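Local coordinates for probable GTP-binding protein EngB (Pyrococcus horikoshii, PDB 2CXX) that binds guanine nucleotides and is probably needed for normal cell division and the maintenance of septation, at residues 124-129 against 159-164; 4-9 against 85-90. All coordinates share one frame; numbering follows the deposited sequence.

Interaction 1 (124-129 against 159-164); sequences PTIVAV and VFIPIS. With GDP (guanosine-5'-diphosphate), chain D.
Val127 and Phe160 lie side by side on one face of the sheet, pointing the same way, with Val127 CB 3.6 Å from Phe160 CD2. With Val127 CG1 anti to the backbone N (chi1 176°), that methyl meets CD2 and CE2 of the same ring, while CG2 stands 3.7 Å from Val159 CG1. The ring is boxed further: Val159 CG1 lies above one face, displaced toward the rim, and Val129 CG2 comes in at the edge, in the ring plane, 3.8 Å from Phe160 CD2. An alanine at Val127 would probably open a gap beside the ring and leave Val159 CG1 without its methyl neighbour, giving the phenyl group more freedom to turn. Helix 138-149 packs against Phe160 through Ile142, Leu145 and Ala146. On the opposite face Ile126 CG2 approaches Ile161 CG1, and Ala128 CB meets the CD1 end of Ile163.

Outward from these groups, the parallel backbones are laced by four hydrogen bonds, two each at Val127 and Val129. Val127 N reaches Val159 O at 2.7 Å, and Ile161 N returns to Val127 O at 2.9 Å with a nearly straight N-H...O angle of 171°. Val129 N then bonds Ile161 O, and Ile163 N bonds Val129 O, its donor lying above the carbonyl plane.

At the polar end Ser164 OG is 3.1 Å from O6 of GDP. Asp133 OD1 is also within its reach, so the serine proton is not assigned to either, and Phe167 N is a further partner. The arrangement is the last beta-alpha-beta crossover of a P-loop GTPase fold, whose terminal strand leads into the guanine-recognition loop.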
ATOM      1  N   PRO A 124      -7.926   3.153   9.407  1.00 10.75           N
ATOM      2  CA  PRO A 124      -8.749   2.813   8.237  1.00 11.97           C
ATOM      3  C   PRO A 124      -7.775   2.583   7.066  1.00 11.08           C
ATOM      4  O   PRO A 124      -6.881   3.415   6.797  1.00  9.30           O
ATOM      5  CB  PRO A 124      -9.598   4.070   7.975  1.00 11.55           C
ATOM      6  CG  PRO A 124      -9.427   4.898   9.153  1.00 15.17           C
ATOM      7  CD  PRO A 124      -8.128   4.562   9.809  1.00 11.53           C
ATOM      8  N   THR A 125      -7.955   1.469   6.357  1.00  9.58           N
ATOM      9  CA  THR A 125      -7.036   1.127   5.278  1.00  9.88           C
ATOM     10  C   THR A 125      -7.724   0.815   3.980  1.00 11.33           C
ATOM     11  O   THR A 125      -8.669   0.025   3.946  1.00 12.69           O
ATOM     12  CB  THR A 125      -6.193  -0.091   5.689  1.00 12.47           C
ATOM     13  OG1 THR A 125      -5.440   0.223   6.865  1.00 10.78           O
ATOM     14  CG2 THR A 125      -5.212  -0.475   4.551  1.00 10.72           C
ATOM     15  N   ILE A 126      -7.259   1.421   2.899  1.00 10.11           N
ATOM     16  CA  ILE A 126      -7.799   1.113   1.569  1.00  8.76           C
ATOM     17  C   ILE A 126      -6.709   0.310   0.869  1.00  9.71           C
ATOM     18  O   ILE A 126      -5.535   0.611   1.011  1.00 11.69           O
ATOM     19  CB  ILE A 126      -8.094   2.430   0.759  1.00 10.69           C
ATOM     20  CG1 ILE A 126      -9.187   3.219   1.439  1.00 10.76           C
ATOM     21  CG2 ILE A 126      -8.391   2.104  -0.710  1.00 13.95           C
ATOM     22  CD1 ILE A 126      -9.174   4.713   1.050  1.00 12.65           C
ATOM     23  N   VAL A 127      -7.065  -0.785   0.206  1.00  9.26           N
ATOM     24  CA  VAL A 127      -6.079  -1.541  -0.538  1.00 10.16           C
ATOM     25  C   VAL A 127      -6.211  -1.170  -1.996  1.00 10.70           C
ATOM     26  O   VAL A 127      -7.243  -1.462  -2.606  1.00 10.03           O
ATOM     27  CB  VAL A 127      -6.323  -3.077  -0.397  1.00 11.63           C
ATOM     28  CG1 VAL A 127      -5.316  -3.871  -1.278  1.00 11.89           C
ATOM     29  CG2 VAL A 127      -6.223  -3.467   1.079  1.00 10.53           C
ATOM     30  N   ALA A 128      -5.179  -0.540  -2.568  1.00 10.05           N
ATOM     31  CA  ALA A 128      -5.180  -0.201  -4.001  1.00 10.61           C
ATOM     32  C   ALA A 128      -4.653  -1.469  -4.715  1.00 10.80           C
ATOM     33  O   ALA A 128      -3.493  -1.818  -4.572  1.00 11.41           O
ATOM     34  CB  ALA A 128      -4.224   0.978  -4.275  1.00 11.12           C
ATOM     35  N   VAL A 129      -5.507  -2.160  -5.460  1.00  9.18           N
ATOM     36  CA  VAL A 129      -5.102  -3.381  -6.146  1.00 10.41           C
ATOM     37  C   VAL A 129      -4.612  -2.951  -7.539  1.00  9.66           C
ATOM     38  O   VAL A 129      -5.370  -2.827  -8.500  1.00 11.03           O
ATOM     39  CB  VAL A 129      -6.270  -4.369  -6.190  1.00  8.57           C
ATOM     40  CG1 VAL A 129      -5.772  -5.666  -6.866  1.00  8.89           C
ATOM     41  CG2 VAL A 129      -6.767  -4.658  -4.708  1.00  8.86           C
ATOM     42  N   VAL A 159     -13.004  -1.644   0.864  1.00 15.91           N
ATOM     43  CA  VAL A 159     -11.575  -1.767   1.106  1.00 12.65           C
ATOM     44  C   VAL A 159     -10.725  -1.896  -0.133  1.00 13.17           C
ATOM     45  O   VAL A 159      -9.744  -1.144  -0.299  1.00 11.56           O
ATOM     46  CB  VAL A 159     -11.282  -2.975   2.004  1.00 11.74           C
ATOM     47  CG1 VAL A 159      -9.763  -3.117   2.240  1.00 10.58           C
ATOM     48  CG2 VAL A 159     -11.996  -2.792   3.338  1.00 13.64           C
ATOM     49  N   PHE A 160     -11.121  -2.817  -1.001  1.00 10.68           N
ATOM     50  CA  PHE A 160     -10.352  -3.145  -2.217  1.00 11.14           C
ATOM     51  C   PHE A 160     -10.741  -2.378  -3.461  1.00 11.61           C
ATOM     52  O   PHE A 160     -11.826  -2.558  -4.004  1.00 14.27           O
ATOM     53  CB  PHE A 160     -10.437  -4.656  -2.499  1.00 10.82           C
ATOM     54  CG  PHE A 160      -9.793  -5.475  -1.444  1.00 11.62           C
ATOM     55  CD1 PHE A 160     -10.551  -5.976  -0.411  1.00 12.37           C
ATOM     56  CD2 PHE A 160      -8.413  -5.755  -1.503  1.00 11.67           C
ATOM     57  CE1 PHE A 160      -9.965  -6.762   0.557  1.00 10.21           C
ATOM     58  CE2 PHE A 160      -7.799  -6.551  -0.538  1.00  9.42           C
ATOM     59  CZ  PHE A 160      -8.601  -7.059   0.493  1.00 12.14           C
ATOM     60  N   ILE A 161      -9.838  -1.509  -3.923  1.00 11.56           N
ATOM     61  CA  ILE A 161     -10.115  -0.719  -5.117  1.00 12.11           C
ATOM     62  C   ILE A 161      -9.126  -1.072  -6.228  1.00 13.18           C
ATOM     63  O   ILE A 161      -7.927  -0.728  -6.157  1.00 12.44           O
ATOM     64  CB  ILE A 161      -9.947   0.813  -4.843  1.00 13.72           C
ATOM     65  CG1 ILE A 161     -10.750   1.219  -3.603  1.00 15.29           C
ATOM     66  CG2 ILE A 161     -10.378   1.615  -6.081  1.00 13.66           C
ATOM     67  CD1 ILE A 161     -12.226   1.107  -3.721  1.00 15.95           C
ATOM     68  N   PRO A 162      -9.592  -1.801  -7.244  1.00 13.76           N
ATOM     69  CA  PRO A 162      -8.640  -2.120  -8.311  1.00 13.45           C
ATOM     70  C   PRO A 162      -8.353  -0.894  -9.210  1.00 13.13           C
ATOM     71  O   PRO A 162      -9.243  -0.110  -9.573  1.00 14.50           O
ATOM     72  CB  PRO A 162      -9.315  -3.280  -9.037  1.00 15.89           C
ATOM     73  CG  PRO A 162     -10.768  -3.043  -8.821  1.00 14.65           C
ATOM     74  CD  PRO A 162     -10.906  -2.450  -7.450  1.00 14.07           C
ATOM     75  N   ILE A 163      -7.077  -0.711  -9.559  1.00 13.82           N
ATOM     76  CA  ILE A 163      -6.680   0.430 -10.405  1.00 12.72           C
ATOM     77  C   ILE A 163      -5.541   0.000 -11.347  1.00 13.15           C
ATOM     78  O   ILE A 163      -4.969  -1.091 -11.205  1.00 11.69           O
ATOM     79  CB  ILE A 163      -6.070   1.582  -9.528  1.00 12.86           C
ATOM     80  CG1 ILE A 163      -4.965   0.963  -8.650  1.00 14.40           C
ATOM     81  CG2 ILE A 163      -7.099   2.167  -8.533  1.00 13.12           C
ATOM     82  CD1 ILE A 163      -4.109   1.951  -7.929  1.00 13.93           C
ATOM     83  N   SER A 164      -5.254   0.853 -12.328  1.00 13.56           N
ATOM     84  CA  SER A 164      -4.021   0.702 -13.110  1.00 13.68           C
ATOM     85  C   SER A 164      -3.348   2.070 -13.006  1.00 14.25           C
ATOM     86  O   SER A 164      -3.781   3.010 -13.645  1.00 13.50           O
ATOM     87  CB  SER A 164      -4.214   0.398 -14.596  1.00 14.27           C
ATOM     88  OG  SER A 164      -2.936   0.464 -15.239  1.00 13.67           O
TER
HETATM   89  PB  GDP D1401       7.275   1.128  -6.496  1.00 11.40           P
HETATM   90  O1B GDP D1401       8.579   0.437  -6.283  1.00 11.82           O
HETATM   91  O2B GDP D1401       6.096   0.318  -5.821  1.00 11.08           O
HETATM   92  O3B GDP D1401       7.243   2.637  -6.372  1.00 10.03           O
HETATM   93  O3A GDP D1401       6.963   0.897  -8.036  1.00 11.92           O
HETATM   94  PA  GDP D1401       6.984   1.751  -9.386  1.00 12.53           P
HETATM   95  O1A GDP D1401       5.941   2.797  -9.335  1.00 10.79           O
HETATM   96  O2A GDP D1401       8.416   2.355  -9.629  1.00 12.51           O
HETATM   97  O5' GDP D1401       6.486   0.712 -10.502  1.00 12.75           O
HETATM   98  C5' GDP D1401       7.310  -0.414 -10.551  1.00 12.14           C
HETATM   99  C4' GDP D1401       7.125  -1.134 -11.892  1.00 12.12           C
HETATM  100  O4' GDP D1401       5.684  -1.486 -12.087  1.00 13.55           O
HETATM  101  C3' GDP D1401       7.433  -0.357 -13.126  1.00 14.50           C
HETATM  102  O3' GDP D1401       8.177  -0.861 -14.242  1.00 16.67           O
HETATM  103  C2' GDP D1401       6.115   0.376 -13.458  1.00 14.18           C
HETATM  104  O2' GDP D1401       6.074   0.683 -14.902  1.00 17.69           O
HETATM  105  C1' GDP D1401       5.170  -0.819 -13.296  1.00 12.40           C
HETATM  106  N9  GDP D1401       3.771  -0.459 -13.027  1.00 13.37           N
HETATM  107  C8  GDP D1401       3.264   0.457 -12.078  1.00 14.21           C
HETATM  108  N7  GDP D1401       1.976   0.476 -12.135  1.00 11.33           N
HETATM  109  C5  GDP D1401       1.557  -0.402 -13.100  1.00 12.38           C
HETATM  110  C6  GDP D1401       0.291  -0.817 -13.614  1.00 15.03           C
HETATM  111  O6  GDP D1401      -0.735  -0.368 -13.206  1.00 15.24           O
HETATM  112  N1  GDP D1401       0.251  -1.775 -14.623  1.00 14.83           N
HETATM  113  C2  GDP D1401       1.405  -2.306 -15.125  1.00 15.90           C
HETATM  114  N2  GDP D1401       1.313  -3.244 -16.128  1.00 13.48           N
HETATM  115  N3  GDP D1401       2.593  -1.938 -14.669  1.00 14.43           N
HETATM  116  C4  GDP D1401       2.705  -0.996 -13.665  1.00 13.24           C

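Interaction 2 (4-9 against 85-90)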
ATOM      1  N   ILE A   4      -2.286  11.019   5.003  1.00  9.33           N
ATOM      2  CA  ILE A   4      -2.545   9.747   4.359  1.00  8.71           C
ATOM      3  C   ILE A   4      -1.201   9.026   4.200  1.00  7.32           C
ATOM      4  O   ILE A   4      -0.238   9.579   3.668  1.00 10.55           O
ATOM      5  CB  ILE A   4      -3.152   9.993   2.952  1.00 10.32           C
ATOM      6  CG1 ILE A   4      -4.433  10.834   3.086  1.00 12.04           C
ATOM      7  CG2 ILE A   4      -3.391   8.669   2.227  1.00  8.89           C
ATOM      8  CD1 ILE A   4      -4.333  12.172   2.358  1.00 14.09           C
ATOM      9  N   ILE A   5      -1.087   7.811   4.714  1.00  9.38           N
ATOM     10  CA  ILE A   5       0.179   7.101   4.517  1.00  8.44           C
ATOM     11  C   ILE A   5      -0.013   6.119   3.346  1.00  7.79           C
ATOM     12  O   ILE A   5      -1.129   5.663   3.059  1.00  8.22           O
ATOM     13  CB  ILE A   5       0.643   6.317   5.786  1.00  9.09           C
ATOM     14  CG1 ILE A   5      -0.306   5.159   6.129  1.00 11.76           C
ATOM     15  CG2 ILE A   5       0.791   7.287   6.957  1.00 12.40           C
ATOM     16  CD1 ILE A   5       0.184   4.252   7.353  1.00 13.31           C
ATOM     17  N   PHE A   6       1.071   5.939   2.597  1.00  6.59           N
ATOM     18  CA  PHE A   6       1.134   4.995   1.500  1.00  8.42           C
ATOM     19  C   PHE A   6       2.214   3.988   1.860  1.00  7.36           C
ATOM     20  O   PHE A   6       3.274   4.323   2.373  1.00  8.73           O
ATOM     21  CB  PHE A   6       1.471   5.638   0.148  1.00  8.28           C
ATOM     22  CG  PHE A   6       0.283   6.229  -0.554  1.00  9.72           C
ATOM     23  CD1 PHE A   6      -0.337   7.418  -0.083  1.00 12.02           C
ATOM     24  CD2 PHE A   6      -0.236   5.600  -1.661  1.00 11.33           C
ATOM     25  CE1 PHE A   6      -1.456   7.955  -0.719  1.00 13.80           C
ATOM     26  CE2 PHE A   6      -1.374   6.125  -2.311  1.00 11.29           C
ATOM     27  CZ  PHE A   6      -1.975   7.285  -1.844  1.00 13.31           C
ATOM     28  N   ALA A   7       1.950   2.738   1.537  1.00  7.16           N
ATOM     29  CA  ALA A   7       2.874   1.690   1.847  1.00  7.19           C
ATOM     30  C   ALA A   7       2.647   0.529   0.875  1.00  8.61           C
ATOM     31  O   ALA A   7       1.587   0.380   0.287  1.00  9.56           O
ATOM     32  CB  ALA A   7       2.632   1.226   3.305  1.00  8.56           C
ATOM     33  N   GLY A   8       3.667  -0.275   0.674  1.00  8.26           N
ATOM     34  CA  GLY A   8       3.488  -1.434  -0.217  1.00  8.74           C
ATOM     35  C   GLY A   8       4.833  -2.115  -0.500  1.00  9.59           C
ATOM     36  O   GLY A   8       5.884  -1.578  -0.194  1.00  9.23           O
ATOM     37  N   ARG A   9       4.798  -3.324  -1.032  1.00 10.26           N
ATOM     38  CA  ARG A   9       6.078  -3.963  -1.349  1.00  9.49           C
ATOM     39  C   ARG A   9       6.722  -3.231  -2.520  1.00  8.46           C
ATOM     40  O   ARG A   9       6.064  -2.583  -3.356  1.00  9.50           O
ATOM     41  CB  ARG A   9       5.842  -5.452  -1.711  1.00 10.21           C
ATOM     42  CG  ARG A   9       5.430  -6.258  -0.494  1.00 10.50           C
ATOM     43  CD  ARG A   9       5.103  -7.731  -0.778  1.00 13.37           C
ATOM     44  NE  ARG A   9       4.329  -7.849  -2.002  1.00 13.48           N
ATOM     45  CZ  ARG A   9       4.837  -8.107  -3.215  1.00 13.41           C
ATOM     46  NH1 ARG A   9       6.128  -8.335  -3.414  1.00 15.18           N
ATOM     47  NH2 ARG A   9       4.093  -7.938  -4.289  1.00 10.40           N
ATOM     48  N   VAL A  85      -5.889   8.009   7.205  1.00  9.15           N
ATOM     49  CA  VAL A  85      -6.192   6.835   6.402  1.00  8.64           C
ATOM     50  C   VAL A  85      -4.901   6.293   5.843  1.00  9.05           C
ATOM     51  O   VAL A  85      -3.947   7.014   5.705  1.00  7.50           O
ATOM     52  CB  VAL A  85      -7.205   7.202   5.258  1.00 10.26           C
ATOM     53  CG1 VAL A  85      -6.612   8.248   4.402  1.00 14.18           C
ATOM     54  CG2 VAL A  85      -7.610   5.914   4.451  1.00 12.32           C
ATOM     55  N   ALA A  86      -4.852   4.991   5.557  1.00  8.01           N
ATOM     56  CA  ALA A  86      -3.689   4.345   4.994  1.00  9.47           C
ATOM     57  C   ALA A  86      -4.072   3.725   3.661  1.00  7.24           C
ATOM     58  O   ALA A  86      -5.174   3.196   3.478  1.00 10.02           O
ATOM     59  CB  ALA A  86      -3.126   3.196   5.981  1.00  9.42           C
ATOM     60  N   VAL A  87      -3.184   3.844   2.684  1.00  8.40           N
ATOM     61  CA  VAL A  87      -3.399   3.174   1.405  1.00  7.09           C
ATOM     62  C   VAL A  87      -2.301   2.127   1.257  1.00  6.99           C
ATOM     63  O   VAL A  87      -1.110   2.465   1.214  1.00  8.03           O
ATOM     64  CB  VAL A  87      -3.268   4.116   0.225  1.00  8.16           C
ATOM     65  CG1 VAL A  87      -3.509   3.326  -1.145  1.00  7.97           C
ATOM     66  CG2 VAL A  87      -4.323   5.211   0.370  1.00  9.00           C
ATOM     67  N   LEU A  88      -2.688   0.852   1.247  1.00  8.31           N
ATOM     68  CA  LEU A  88      -1.715  -0.195   1.029  1.00  8.46           C
ATOM     69  C   LEU A  88      -1.836  -0.529  -0.456  1.00  9.05           C
ATOM     70  O   LEU A  88      -2.888  -0.960  -0.926  1.00  8.83           O
ATOM     71  CB  LEU A  88      -2.040  -1.453   1.889  1.00  9.30           C
ATOM     72  CG  LEU A  88      -1.328  -2.764   1.502  1.00 12.02           C
ATOM     73  CD1 LEU A  88       0.185  -2.686   1.612  1.00 10.95           C
ATOM     74  CD2 LEU A  88      -1.840  -3.885   2.402  1.00 10.11           C
ATOM     75  N   VAL A  89      -0.740  -0.346  -1.188  1.00  7.72           N
ATOM     76  CA  VAL A  89      -0.707  -0.668  -2.619  1.00  7.29           C
ATOM     77  C   VAL A  89      -0.225  -2.089  -2.771  1.00  8.70           C
ATOM     78  O   VAL A  89       0.780  -2.424  -2.207  1.00  9.23           O
ATOM     79  CB  VAL A  89       0.285   0.230  -3.318  1.00  6.41           C
ATOM     80  CG1 VAL A  89       0.119   0.108  -4.815  1.00  7.19           C
ATOM     81  CG2 VAL A  89       0.056   1.701  -2.869  1.00  6.22           C
ATOM     82  N   VAL A  90      -0.963  -2.934  -3.494  1.00 10.09           N
ATOM     83  CA  VAL A  90      -0.533  -4.311  -3.769  1.00  9.67           C
ATOM     84  C   VAL A  90      -0.540  -4.518  -5.247  1.00  9.59           C
ATOM     85  O   VAL A  90      -1.216  -3.809  -5.998  1.00  9.55           O
ATOM     86  CB  VAL A  90      -1.406  -5.397  -3.120  1.00 10.55           C
ATOM     87  CG1 VAL A  90      -1.467  -5.120  -1.558  1.00 12.03           C
ATOM     88  CG2 VAL A  90      -2.754  -5.407  -3.716  1.00 11.94           C
TER
HETATM   89  O   HOH W   1       2.319  -4.652  -1.559  1.00 10.13           O
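Val85 CG1 and Ile4 CG1 touch at 3.6 Å, the two side chains lying alongside and pointing the same way; both pack on Ile182 of helix 171-184, and Val85 also on Val181. Val85 O accepts the amide of Ile5, the first of four ladder bonds. On the other face, Ala86 CB meets Ile5 CG1 at 3.4 Å, tighter than usual for two carbons; Ile5 CG1 is placed between its own backbone N and carbonyl carbon (chi1 66°), and CD1 beyond it also touches the alanine methyl.

Val87 carries the centre of the contact. Its N-H reaches Ile5 O at 2.8 Å and its carbonyl takes Ala7 N, while its side chain lies over one face of the Phe6 ring, displaced toward the rim. Val87 CB is 3.9 Å from the centroid of the Phe6 ring and 15° off the normal, a CH-pi approach, with CG1 near CE2 and CG2 near CZ. Leu88 lies on the face of Ala86 and Ile5, where its CD1 comes within 4.0 Å of Gly8 CA and also contacts Ala7 O. Val89 N closes the ladder on Ala7 O, and Val89 CG2 sits at the edge of the Phe6 ring, 4.1 Å from CD2. Phe6 and Val89 both pack on Leu17 of helix 14-22.

Beyond it Arg9 N does not bond Val89 O directly; a water bridges them, accepting from Arg9 N at 2.9 Å and donating to Val89 O at 2.8 Å. The axes of strands 4-8 and 85-90 make an angle of 23°, the twist of neighbouring parallel strands. This is the parallel central pair of the P-loop GTPase sheet, in which the strand that carries Gly8 runs directly into the Walker A loop that leads to helix 14-22.

In the fold
Interactions 1 and 2 belong to one sheet, with strands 3-8, 85-91, 125-130 and 160-162 side by side in that order. The inner strands join them: Ile126 N lies 2.8 Å from Ala86 O and Ala128 N 2.9 Å from Leu88 O, both probable hydrogen bonds, and the contact centres are about 9 Å apart. Their C-terminal ends serve opposite parts of the same nucleotide. Interaction 2 leads into the P-loop, where amides of Asn11, Gly13 and Lys14 bind GDP, and the nearest atoms of the Val89 side chain and GDP are about 6 Å apart. Interaction 1 ends at the guanine, beside Asp133.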